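Local structure of N-acylethanolamine-hydrolyzing acid amidase alpha-subunit (Caenorhabditis elegans, 6DY3) at residues Lys48-Lys53 and Asp105-Phe110; Glu23-Arg28 and Ile74-Lys79; Arg15-Asn20 and Asn30-Asp35. The protein probably degrades bioactive fatty acid amides such as N-palmitoylethanolamine to ethanolamine and free fatty acids, this chain being the alpha subunit of an autocatalytically cleaved heterodimer. All blocks are in the same frame, centred on the assembly; numbering follows the deposited sequence.

In the fold
The three contacts lie at two ends of the alpha subunit. Interaction 1 joins the loop between helices 40-48 and 56-63 to the C-terminal tail, whereas interactions 2 and 3 form one continuous region on the other side of the chain's centre. The centre of interaction 1 is about 30 Å from that of interaction 2 and about 31 Å from that of interaction 3. Interactions 2 and 3, with centres about 13 Å apart, touch directly, Arg28 O lying 3.2 Å from Ile19 CD1. All three include residues that meet the beta subunit, whose N-terminus is expected to supply the catalytic nucleophile, as in other Ntn hydrolases. A fucose, probably of an N-linked glycan, lies about 10 Å from the Lys49 side chain.

Interaction 1: residues Lys48-Lys53 and Asp105-Phe110; sequences KKYIPK and DRRHIF
A cation-pi stack and a proline-phenylalanine contact join the loop after helix 40-48 to the C-terminal tail of the alpha subunit. The guanidinium of Arg107 lies over one face of Tyr50, CZ 4.2 Å from the ring centroid. Its plane is tilted 24° from the ring. NH2 is its atom nearest the ring, 3.7 Å from Tyr50 CE1. A bend at chi3 (-68°) swings the group over the ring, and Asp105 fixes its rotation by taking NE on OD1 (2.9 Å) and NH2 on OD2 (2.7 Å), a side-on bidentate salt bridge. Asp105 OD1 also accepts from the backbone N of Arg107, so one carboxylate grips both ends of the residue. Replacing Arg107 by an alanine would remove the guanidinium, with its stack on Tyr50 and its salt bridge to Asp105, and would probably loosen the tail from this loop.

Farther along, Pro52 CB sits over the centre of the Phe110 ring, 3.6 Å from the centroid, in a CH-pi contact. Tyr50 OH is hydrogen-bonded to Asp22 of the beta subunit, which places the stack beside the subunit interface. Lys48 to Ile51 form a type I beta turn, and the Asp105-to-Arg107 bond closes an Asx turn.

Interaction 2: residues Glu23-Arg28 and Ile74-Lys79; sequences EPPSQR and IQEELK
Charge pairing, backbone C-H contacts and aliphatic packing together hold the loop between strand 15-20 and helix 30-36 against helix 72-85. The charged part is a salt bridge from Arg28 NH1 to Glu77 OE2, 2.8 Å long. The bond is bent (N-H...O 132°): Glu77 OE2 lies somewhat out of the Arg28 guanidinium plane and accepts on its anti lone pair, with the guanidinium and carboxylate planes 66° apart. Arg28 is extended from CG to NE, and its far edge is held by the backbone of its own loop: NE donates to Glu23 O at 3.1 Å, in the guanidinium plane. NH1 has a second acidic partner in Glu73, its strongest. Glu77 is shared as well, OE2 pairing with Arg97 of the beta subunit and OE1 accepting from Trp29 NE1 and from Asn53 of the beta subunit.

Closer to the helix axis, the backbones approach through two CA-H...O contacts running in opposite senses. Glu77 CA meets Pro25 O at 3.5 Å, and Ser26 CA meets Glu76 O at 3.4 Å.

Packing centres on Pro25, whose ring lies alongside Glu76. Its CB touches Glu77 CG at 3.6 Å and Glu76 CB at 3.7 Å, so the methylenes of both glutamates offer apolar surface. Glu76, extended beyond CG, also lays OE1 against Pro25 CD at 3.2 Å. Pro25 CG also lies over one face of the Arg28 guanidinium, toward its rim.

With two arginines, one from each subunit, beside its buried carboxylate, Glu77 is likely to stay ionised, and the contact couples loop, helix and beta subunit through a shared charge network.

Interaction 3: residues Arg15-Asn20 and Asn30-Asp35; sequences RHYEIN and NQVIKD
Asp35 OD1 receives the hydroxyl of Tyr17 in a 2.6 Å hydrogen bond directed at its anti lone pair. The same oxygen carries a salt bridge to Arg15 NH2 (3.2 Å), but it lies well out of the guanidinium plane, so the attraction is purely between charges. Arg15, bent at chi3 (57°), instead places the face of its guanidinium against Tyr17 OH, which sits over its centre. The other carboxylate oxygen, OD2, accepts from Gln31 NE2 at 3.0 Å, one helical turn earlier, which steadies the acid's orientation. The nearby cation would tend to keep Asp35 ionised.

Farther in, Val32 CG2 lies over one face of the Tyr17 ring, 3.7 Å from the centroid, in a CH-pi contact offset toward CG. Ile19 CD1 adds a looser apolar touch to Val32 CG2 at 4.4 Å, while Ile32 of the beta subunit packs on both Tyr17 and Val32.

Strand 15-20 pairs in parallel with a beta-subunit strand, extending its sheet across the interface. Segment 30-35 runs roughly antiparallel to it, at 147°, with axes 9.4 Å apart at closest: a helix on the face of a two-subunit sheet, consistent with the layered alpha/beta architecture of Ntn hydrolases.

Interaction 1: residues Lys48-Lys53 and Asp105-Phe110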
loop_
_atom_site.group_PDB
_atom_site.type_symbol
_atom_site.label_atom_id
_atom_site.label_comp_id
_atom_site.label_asym_id
_atom_site.label_seq_id
_atom_site.Cartn_x
_atom_site.Cartn_y
_atom_site.Cartn_z
ATOM N N LYS A 48 -8.763 -6.799 -15.317
ATOM C CA LYS A 48 -10.042 -7.498 -15.252
ATOM C C LYS A 48 -9.864 -9.003 -15.375
ATOM O O LYS A 48 -10.609 -9.771 -14.756
ATOM C CB LYS A 48 -10.975 -6.999 -16.359
ATOM C CG LYS A 48 -11.394 -5.535 -16.238
ATOM C CD LYS A 48 -12.588 -5.217 -17.142
ATOM C CE LYS A 48 -12.311 -5.552 -18.608
ATOM N NZ LYS A 48 -13.522 -5.363 -19.455
ATOM N N LYS A 49 -8.877 -9.442 -16.157
ATOM C CA LYS A 49 -8.643 -10.868 -16.340
ATOM C C LYS A 49 -8.329 -11.579 -15.031
ATOM O O LYS A 49 -8.480 -12.802 -14.955
ATOM C CB LYS A 49 -7.497 -11.060 -17.327
ATOM C CG LYS A 49 -7.783 -10.489 -18.700
ATOM C CD LYS A 49 -6.614 -10.702 -19.639
ATOM C CE LYS A 49 -6.849 -10.027 -20.981
ATOM N NZ LYS A 49 -5.670 -10.161 -21.887
ATOM N N TYR A 50 -7.892 -10.852 -14.003
ATOM C CA TYR A 50 -7.576 -11.469 -12.723
ATOM C C TYR A 50 -8.804 -11.691 -11.853
ATOM O O TYR A 50 -8.715 -12.428 -10.865
ATOM C CB TYR A 50 -6.568 -10.612 -11.962
ATOM C CG TYR A 50 -5.155 -10.691 -12.506
ATOM C CD1 TYR A 50 -4.226 -11.564 -11.958
ATOM C CD2 TYR A 50 -4.752 -9.885 -13.566
ATOM C CE1 TYR A 50 -2.931 -11.630 -12.448
ATOM C CE2 TYR A 50 -3.461 -9.945 -14.063
ATOM C CZ TYR A 50 -2.554 -10.817 -13.500
ATOM O OH TYR A 50 -1.269 -10.877 -13.992
ATOM N N ILE A 51 -9.927 -11.064 -12.177
ATOM C CA ILE A 51 -11.161 -11.275 -11.416
ATOM C C ILE A 51 -11.747 -12.629 -11.807
ATOM O O ILE A 51 -11.901 -12.898 -13.009
ATOM C CB ILE A 51 -12.162 -10.151 -11.682
ATOM C CG1 ILE A 51 -11.528 -8.781 -11.427
ATOM C CG2 ILE A 51 -13.390 -10.321 -10.792
ATOM C CD1 ILE A 51 -12.423 -7.603 -11.771
ATOM N N PRO A 52 -12.085 -13.495 -10.848
ATOM C CA PRO A 52 -12.698 -14.783 -11.206
ATOM C C PRO A 52 -13.939 -14.582 -12.062
ATOM O O PRO A 52 -14.816 -13.783 -11.732
ATOM C CB PRO A 52 -13.042 -15.403 -9.847
ATOM C CG PRO A 52 -12.116 -14.754 -8.889
ATOM C CD PRO A 52 -11.908 -13.359 -9.392
ATOM N N LYS A 53 -14.010 -15.324 -13.167
ATOM C CA LYS A 53 -15.091 -15.113 -14.126
ATOM C C LYS A 53 -16.477 -15.269 -13.511
ATOM O O LYS A 53 -17.365 -14.471 -13.859
ATOM C CB LYS A 53 -14.920 -16.062 -15.317
ATOM C CG LYS A 53 -15.852 -15.754 -16.479
ATOM C CD LYS A 53 -15.462 -16.523 -17.733
ATOM C CE LYS A 53 -16.357 -16.159 -18.909
ATOM N NZ LYS A 53 -15.850 -16.715 -20.199
ATOM N N ASP A 105 -1.889 -13.951 -8.255
ATOM C CA ASP A 105 -2.658 -14.709 -9.237
ATOM C C ASP A 105 -3.307 -15.921 -8.579
ATOM O O ASP A 105 -2.612 -16.812 -8.076
ATOM C CB ASP A 105 -1.755 -15.144 -10.387
ATOM C CG ASP A 105 -2.533 -15.485 -11.644
ATOM O OD1 ASP A 105 -3.761 -15.685 -11.552
ATOM O OD2 ASP A 105 -1.914 -15.542 -12.727
ATOM N N ARG A 106 -4.639 -15.959 -8.594
ATOM C CA ARG A 106 -5.402 -17.038 -7.976
ATOM C C ARG A 106 -6.411 -17.631 -8.954
ATOM O O ARG A 106 -7.432 -18.190 -8.544
ATOM C CB ARG A 106 -6.103 -16.543 -6.709
ATOM C CG ARG A 106 -5.149 -16.275 -5.558
ATOM C CD ARG A 106 -5.851 -15.642 -4.365
ATOM N NE ARG A 106 -6.181 -14.236 -4.597
ATOM C CZ ARG A 106 -6.627 -13.405 -3.656
ATOM N NH1 ARG A 106 -6.793 -13.837 -2.409
ATOM N NH2 ARG A 106 -6.902 -12.139 -3.960
ATOM N N ARG A 107 -6.133 -17.528 -10.255
ATOM C CA ARG A 107 -7.055 -18.044 -11.259
ATOM C C ARG A 107 -6.989 -19.561 -11.381
ATOM O O ARG A 107 -7.973 -20.188 -11.791
ATOM C CB ARG A 107 -6.763 -17.395 -12.612
ATOM C CG ARG A 107 -7.179 -15.937 -12.692
ATOM C CD ARG A 107 -6.660 -15.269 -13.960
ATOM N NE ARG A 107 -5.207 -15.128 -13.958
ATOM C CZ ARG A 107 -4.518 -14.493 -14.900
ATOM N NH1 ARG A 107 -5.147 -13.941 -15.927
ATOM N NH2 ARG A 107 -3.196 -14.406 -14.815
ATOM N N HIS A 108 -5.851 -20.168 -11.035
ATOM C CA HIS A 108 -5.747 -21.623 -11.057
ATOM C C HIS A 108 -6.744 -22.284 -10.113
ATOM O O HIS A 108 -7.092 -23.451 -10.316
ATOM C CB HIS A 108 -4.326 -22.049 -10.689
ATOM C CG HIS A 108 -3.912 -21.635 -9.310
ATOM N ND1 HIS A 108 -3.563 -20.339 -8.995
ATOM C CD2 HIS A 108 -3.792 -22.345 -8.163
ATOM C CE1 HIS A 108 -3.246 -20.267 -7.715
ATOM N NE2 HIS A 108 -3.376 -21.472 -7.187
ATOM N N ILE A 109 -7.209 -21.565 -9.087
ATOM C CA ILE A 109 -8.189 -22.124 -8.162
ATOM C C ILE A 109 -9.541 -22.285 -8.842
ATOM O O ILE A 109 -10.306 -23.198 -8.510
ATOM C CB ILE A 109 -8.295 -21.241 -6.902
ATOM C CG1 ILE A 109 -6.922 -21.077 -6.236
ATOM C CG2 ILE A 109 -9.301 -21.826 -5.918
ATOM C CD1 ILE A 109 -6.275 -22.383 -5.798
ATOM N N PHE A 110 -9.864 -21.412 -9.791
ATOM C CA PHE A 110 -11.111 -21.515 -10.543
ATOM C C PHE A 110 -10.904 -22.278 -11.850
ATOM O O PHE A 110 -11.493 -23.338 -12.064
ATOM C CB PHE A 110 -11.673 -20.123 -10.833
ATOM C CG PHE A 110 -12.134 -19.391 -9.609
ATOM C CD1 PHE A 110 -13.481 -19.337 -9.286
ATOM C CD2 PHE A 110 -11.221 -18.762 -8.773
ATOM C CE1 PHE A 110 -13.909 -18.665 -8.161
ATOM C CE2 PHE A 110 -11.645 -18.091 -7.643
ATOM C CZ PHE A 110 -12.989 -18.045 -7.338
#

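Interaction 2: residues Glu23-Arg28 and Ile74-Lys79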
loop_
_atom_site.group_PDB
_atom_site.type_symbol
_atom_site.label_atom_id
_atom_site.label_comp_id
_atom_site.label_asym_id
_atom_site.label_seq_id
_atom_site.Cartn_x
_atom_site.Cartn_y
_atom_site.Cartn_z
ATOM N N GLU A 23 -8.501 21.938 -4.898
ATOM C CA GLU A 23 -9.208 21.875 -6.163
ATOM C C GLU A 23 -10.445 20.988 -6.038
ATOM O O GLU A 23 -10.520 20.132 -5.153
ATOM C CB GLU A 23 -8.296 21.330 -7.257
ATOM C CG GLU A 23 -7.181 22.273 -7.661
ATOM C CD GLU A 23 -6.282 21.675 -8.722
ATOM O OE1 GLU A 23 -6.748 20.782 -9.465
ATOM O OE2 GLU A 23 -5.109 22.098 -8.814
ATOM N N PRO A 24 -11.429 21.173 -6.916
ATOM C CA PRO A 24 -12.585 20.270 -6.932
ATOM C C PRO A 24 -12.143 18.841 -7.196
ATOM O O PRO A 24 -11.240 18.605 -8.014
ATOM C CB PRO A 24 -13.453 20.813 -8.079
ATOM C CG PRO A 24 -12.555 21.711 -8.870
ATOM C CD PRO A 24 -11.568 22.260 -7.897
ATOM N N PRO A 25 -12.747 17.857 -6.524
ATOM C CA PRO A 25 -12.227 16.481 -6.627
ATOM C C PRO A 25 -12.195 15.925 -8.042
ATOM O O PRO A 25 -11.330 15.092 -8.346
ATOM C CB PRO A 25 -13.182 15.681 -5.729
ATOM C CG PRO A 25 -13.794 16.679 -4.819
ATOM C CD PRO A 25 -13.909 17.931 -5.621
ATOM N N SER A 26 -13.113 16.346 -8.916
ATOM C CA SER A 26 -13.162 15.820 -10.276
ATOM C C SER A 26 -11.997 16.283 -11.146
ATOM O O SER A 26 -11.849 15.779 -12.265
ATOM C CB SER A 26 -14.480 16.217 -10.937
ATOM O OG SER A 26 -14.604 17.625 -11.016
ATOM N N GLN A 27 -11.177 17.220 -10.673
ATOM C CA GLN A 27 -10.090 17.780 -11.464
ATOM C C GLN A 27 -8.715 17.433 -10.920
ATOM O O GLN A 27 -7.710 17.815 -11.528
ATOM C CB GLN A 27 -10.238 19.306 -11.535
ATOM C CG GLN A 27 -11.633 19.737 -11.935
ATOM C CD GLN A 27 -12.005 19.229 -13.310
ATOM O OE1 GLN A 27 -11.255 19.408 -14.272
ATOM N NE2 GLN A 27 -13.108 18.490 -13.388
ATOM N N ARG A 28 -8.641 16.703 -9.807
ATOM C CA ARG A 28 -7.380 16.567 -9.089
ATOM C C ARG A 28 -6.399 15.659 -9.823
ATOM O O ARG A 28 -5.184 15.889 -9.785
ATOM C CB ARG A 28 -7.652 16.037 -7.684
ATOM C CG ARG A 28 -8.397 17.011 -6.793
ATOM C CD ARG A 28 -8.764 16.367 -5.472
ATOM N NE ARG A 28 -9.564 17.254 -4.636
ATOM C CZ ARG A 28 -10.041 16.922 -3.440
ATOM N NH1 ARG A 28 -9.800 15.720 -2.934
ATOM N NH2 ARG A 28 -10.761 17.794 -2.747
ATOM N N ILE A 74 -14.673 11.277 -2.694
ATOM C CA ILE A 74 -14.039 10.201 -3.444
ATOM C C ILE A 74 -14.863 9.855 -4.679
ATOM O O ILE A 74 -14.310 9.470 -5.718
ATOM C CB ILE A 74 -13.832 8.973 -2.534
ATOM C CG1 ILE A 74 -12.865 9.291 -1.386
ATOM C CG2 ILE A 74 -13.326 7.779 -3.337
ATOM C CD1 ILE A 74 -11.452 9.646 -1.819
ATOM N N GLN A 75 -16.189 9.963 -4.590
ATOM C CA GLN A 75 -17.028 9.707 -5.755
ATOM C C GLN A 75 -16.658 10.634 -6.906
ATOM O O GLN A 75 -16.528 10.200 -8.056
ATOM C CB GLN A 75 -18.499 9.886 -5.386
ATOM C CG GLN A 75 -19.033 8.852 -4.428
ATOM C CD GLN A 75 -20.483 9.099 -4.069
ATOM O OE1 GLN A 75 -21.284 9.514 -4.912
ATOM N NE2 GLN A 75 -20.832 8.847 -2.812
ATOM N N GLU A 76 -16.479 11.921 -6.613
ATOM C CA GLU A 76 -16.178 12.873 -7.672
ATOM C C GLU A 76 -14.793 12.627 -8.261
ATOM O O GLU A 76 -14.591 12.797 -9.469
ATOM C CB GLU A 76 -16.300 14.296 -7.132
ATOM C CG GLU A 76 -17.708 14.671 -6.713
ATOM C CD GLU A 76 -17.783 16.053 -6.090
ATOM O OE1 GLU A 76 -16.840 16.856 -6.278
ATOM O OE2 GLU A 76 -18.786 16.338 -5.403
ATOM N N GLU A 77 -13.831 12.210 -7.435
ATOM C CA GLU A 77 -12.512 11.871 -7.961
ATOM C C GLU A 77 -12.603 10.700 -8.928
ATOM O O GLU A 77 -12.052 10.745 -10.033
ATOM C CB GLU A 77 -11.549 11.541 -6.821
ATOM C CG GLU A 77 -11.176 12.716 -5.943
ATOM C CD GLU A 77 -9.981 12.412 -5.050
ATOM O OE1 GLU A 77 -9.330 11.367 -5.266
ATOM O OE2 GLU A 77 -9.684 13.217 -4.140
ATOM N N LEU A 78 -13.303 9.639 -8.526
ATOM C CA LEU A 78 -13.443 8.475 -9.392
ATOM C C LEU A 78 -14.165 8.836 -10.682
ATOM O O LEU A 78 -13.777 8.385 -11.766
ATOM C CB LEU A 78 -14.183 7.365 -8.652
ATOM C CG LEU A 78 -13.410 6.728 -7.495
ATOM C CD1 LEU A 78 -14.341 5.871 -6.648
ATOM C CD2 LEU A 78 -12.225 5.900 -8.011
ATOM N N LYS A 79 -15.217 9.652 -10.590
ATOM C CA LYS A 79 -15.900 10.103 -11.795
ATOM C C LYS A 79 -14.975 10.946 -12.661
ATOM O O LYS A 79 -14.942 10.786 -13.886
ATOM C CB LYS A 79 -17.160 10.885 -11.421
ATOM C CG LYS A 79 -18.275 10.010 -10.859
ATOM C CD LYS A 79 -19.532 10.800 -10.554
ATOM C CE LYS A 79 -20.649 9.885 -10.063
ATOM N NZ LYS A 79 -20.943 8.759 -11.016
#

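Interaction 3: residues Arg15-Asn20 and Asn30-Asp35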
loop_
_atom_site.group_PDB
_atom_site.type_symbol
_atom_site.label_atom_id
_atom_site.label_comp_id
_atom_site.label_asym_id
_atom_site.label_seq_id
_atom_site.Cartn_x
_atom_site.Cartn_y
_atom_site.Cartn_z
ATOM N N ARG A 15 7.413 9.054 -11.184
ATOM C CA ARG A 15 7.112 10.458 -11.430
ATOM C C ARG A 15 6.350 11.056 -10.254
ATOM O O ARG A 15 5.445 10.430 -9.697
ATOM C CB ARG A 15 6.290 10.615 -12.709
ATOM C CG ARG A 15 7.065 10.344 -13.991
ATOM C CD ARG A 15 6.302 10.854 -15.205
ATOM N NE ARG A 15 6.011 12.284 -15.097
ATOM C CZ ARG A 15 5.411 13.004 -16.040
ATOM N NH1 ARG A 15 5.028 12.431 -17.176
ATOM N NH2 ARG A 15 5.195 14.301 -15.845
ATOM N N HIS A 16 6.711 12.281 -9.886
ATOM C CA HIS A 16 6.115 12.946 -8.737
ATOM C C HIS A 16 5.010 13.891 -9.186
ATOM O O HIS A 16 5.154 14.601 -10.186
ATOM C CB HIS A 16 7.161 13.723 -7.941
ATOM C CG HIS A 16 6.572 14.637 -6.917
ATOM N ND1 HIS A 16 6.700 16.008 -6.980
ATOM C CD2 HIS A 16 5.835 14.380 -5.811
ATOM C CE1 HIS A 16 6.079 16.554 -5.949
ATOM N NE2 HIS A 16 5.545 15.586 -5.225
ATOM N N TYR A 17 3.915 13.901 -8.428
ATOM C CA TYR A 17 2.784 14.784 -8.676
ATOM C C TYR A 17 2.316 15.375 -7.357
ATOM O O TYR A 17 2.463 14.760 -6.297
ATOM C CB TYR A 17 1.600 14.055 -9.339
ATOM C CG TYR A 17 1.881 13.553 -10.736
ATOM C CD1 TYR A 17 1.582 14.332 -11.846
ATOM C CD2 TYR A 17 2.447 12.300 -10.945
ATOM C CE1 TYR A 17 1.840 13.883 -13.122
ATOM C CE2 TYR A 17 2.708 11.841 -12.221
ATOM C CZ TYR A 17 2.403 12.638 -13.306
ATOM O OH TYR A 17 2.664 12.190 -14.579
ATOM N N GLU A 18 1.741 16.571 -7.437
ATOM C CA GLU A 18 1.055 17.192 -6.312
ATOM C C GLU A 18 -0.440 17.142 -6.588
ATOM O O GLU A 18 -0.902 17.610 -7.634
ATOM C CB GLU A 18 1.519 18.634 -6.091
ATOM C CG GLU A 18 2.819 18.757 -5.308
ATOM C CD GLU A 18 3.203 20.209 -5.027
ATOM O OE1 GLU A 18 2.361 21.110 -5.237
ATOM O OE2 GLU A 18 4.350 20.450 -4.598
ATOM N N ILE A 19 -1.181 16.539 -5.670
ATOM C CA ILE A 19 -2.634 16.487 -5.743
ATOM C C ILE A 19 -3.156 17.565 -4.804
ATOM O O ILE A 19 -3.002 17.471 -3.581
ATOM C CB ILE A 19 -3.170 15.093 -5.380
ATOM C CG1 ILE A 19 -2.702 14.055 -6.410
ATOM C CG2 ILE A 19 -4.698 15.100 -5.267
ATOM C CD1 ILE A 19 -3.114 14.342 -7.845
ATOM N N ASN A 20 -3.751 18.605 -5.382
ATOM C CA ASN A 20 -4.245 19.734 -4.606
ATOM C C ASN A 20 -5.627 19.394 -4.066
ATOM O O ASN A 20 -6.583 19.248 -4.834
ATOM C CB ASN A 20 -4.288 20.993 -5.463
ATOM C CG ASN A 20 -4.378 22.255 -4.635
ATOM O OD1 ASN A 20 -4.822 22.231 -3.487
ATOM N ND2 ASN A 20 -3.953 23.367 -5.211
ATOM N N ASN A 30 -6.307 15.019 -13.114
ATOM C CA ASN A 30 -6.277 15.261 -14.553
ATOM C C ASN A 30 -4.874 15.068 -15.120
ATOM O O ASN A 30 -4.689 14.367 -16.121
ATOM C CB ASN A 30 -6.786 16.669 -14.862
ATOM C CG ASN A 30 -8.229 16.871 -14.459
ATOM O OD1 ASN A 30 -8.959 15.919 -14.199
ATOM N ND2 ASN A 30 -8.647 18.123 -14.394
ATOM N N GLN A 31 -3.873 15.689 -14.496
ATOM C CA GLN A 31 -2.523 15.637 -15.047
ATOM C C GLN A 31 -1.953 14.227 -14.979
ATOM O O GLN A 31 -1.267 13.782 -15.907
ATOM C CB GLN A 31 -1.623 16.622 -14.305
ATOM C CG GLN A 31 -0.355 16.980 -15.045
ATOM C CD GLN A 31 -0.631 17.563 -16.420
ATOM O OE1 GLN A 31 -1.319 18.581 -16.552
ATOM N NE2 GLN A 31 -0.097 16.918 -17.455
ATOM N N VAL A 32 -2.211 13.516 -13.880
ATOM C CA VAL A 32 -1.757 12.134 -13.753
ATOM C C VAL A 32 -2.328 11.285 -14.882
ATOM O O VAL A 32 -1.604 10.532 -15.545
ATOM C CB VAL A 32 -2.140 11.571 -12.371
ATOM C CG1 VAL A 32 -1.897 10.062 -12.301
ATOM C CG2 VAL A 32 -1.362 12.286 -11.273
ATOM N N ILE A 33 -3.641 11.385 -15.112
ATOM C CA ILE A 33 -4.277 10.592 -16.161
ATOM C C ILE A 33 -3.747 10.999 -17.529
ATOM O O ILE A 33 -3.454 10.148 -18.380
ATOM C CB ILE A 33 -5.811 10.734 -16.081
ATOM C CG1 ILE A 33 -6.346 10.213 -14.740
ATOM C CG2 ILE A 33 -6.487 10.012 -17.242
ATOM C CD1 ILE A 33 -6.010 8.765 -14.442
ATOM N N LYS A 34 -3.608 12.304 -17.762
ATOM C CA LYS A 34 -3.147 12.774 -19.064
ATOM C C LYS A 34 -1.753 12.246 -19.382
ATOM O O LYS A 34 -1.457 11.910 -20.535
ATOM C CB LYS A 34 -3.170 14.302 -19.098
ATOM C CG LYS A 34 -2.798 14.898 -20.439
ATOM C CD LYS A 34 -2.735 16.415 -20.367
ATOM C CE LYS A 34 -2.308 17.016 -21.696
ATOM N NZ LYS A 34 -2.250 18.502 -21.642
ATOM N N ASP A 35 -0.885 12.154 -18.373
ATOM C CA ASP A 35 0.487 11.720 -18.606
ATOM C C ASP A 35 0.608 10.220 -18.833
ATOM O O ASP A 35 1.581 9.780 -19.453
ATOM C CB ASP A 35 1.378 12.127 -17.433
ATOM C CG ASP A 35 1.565 13.628 -17.334
ATOM O OD1 ASP A 35 2.010 14.096 -16.265
ATOM O OD2 ASP A 35 1.267 14.341 -18.319
#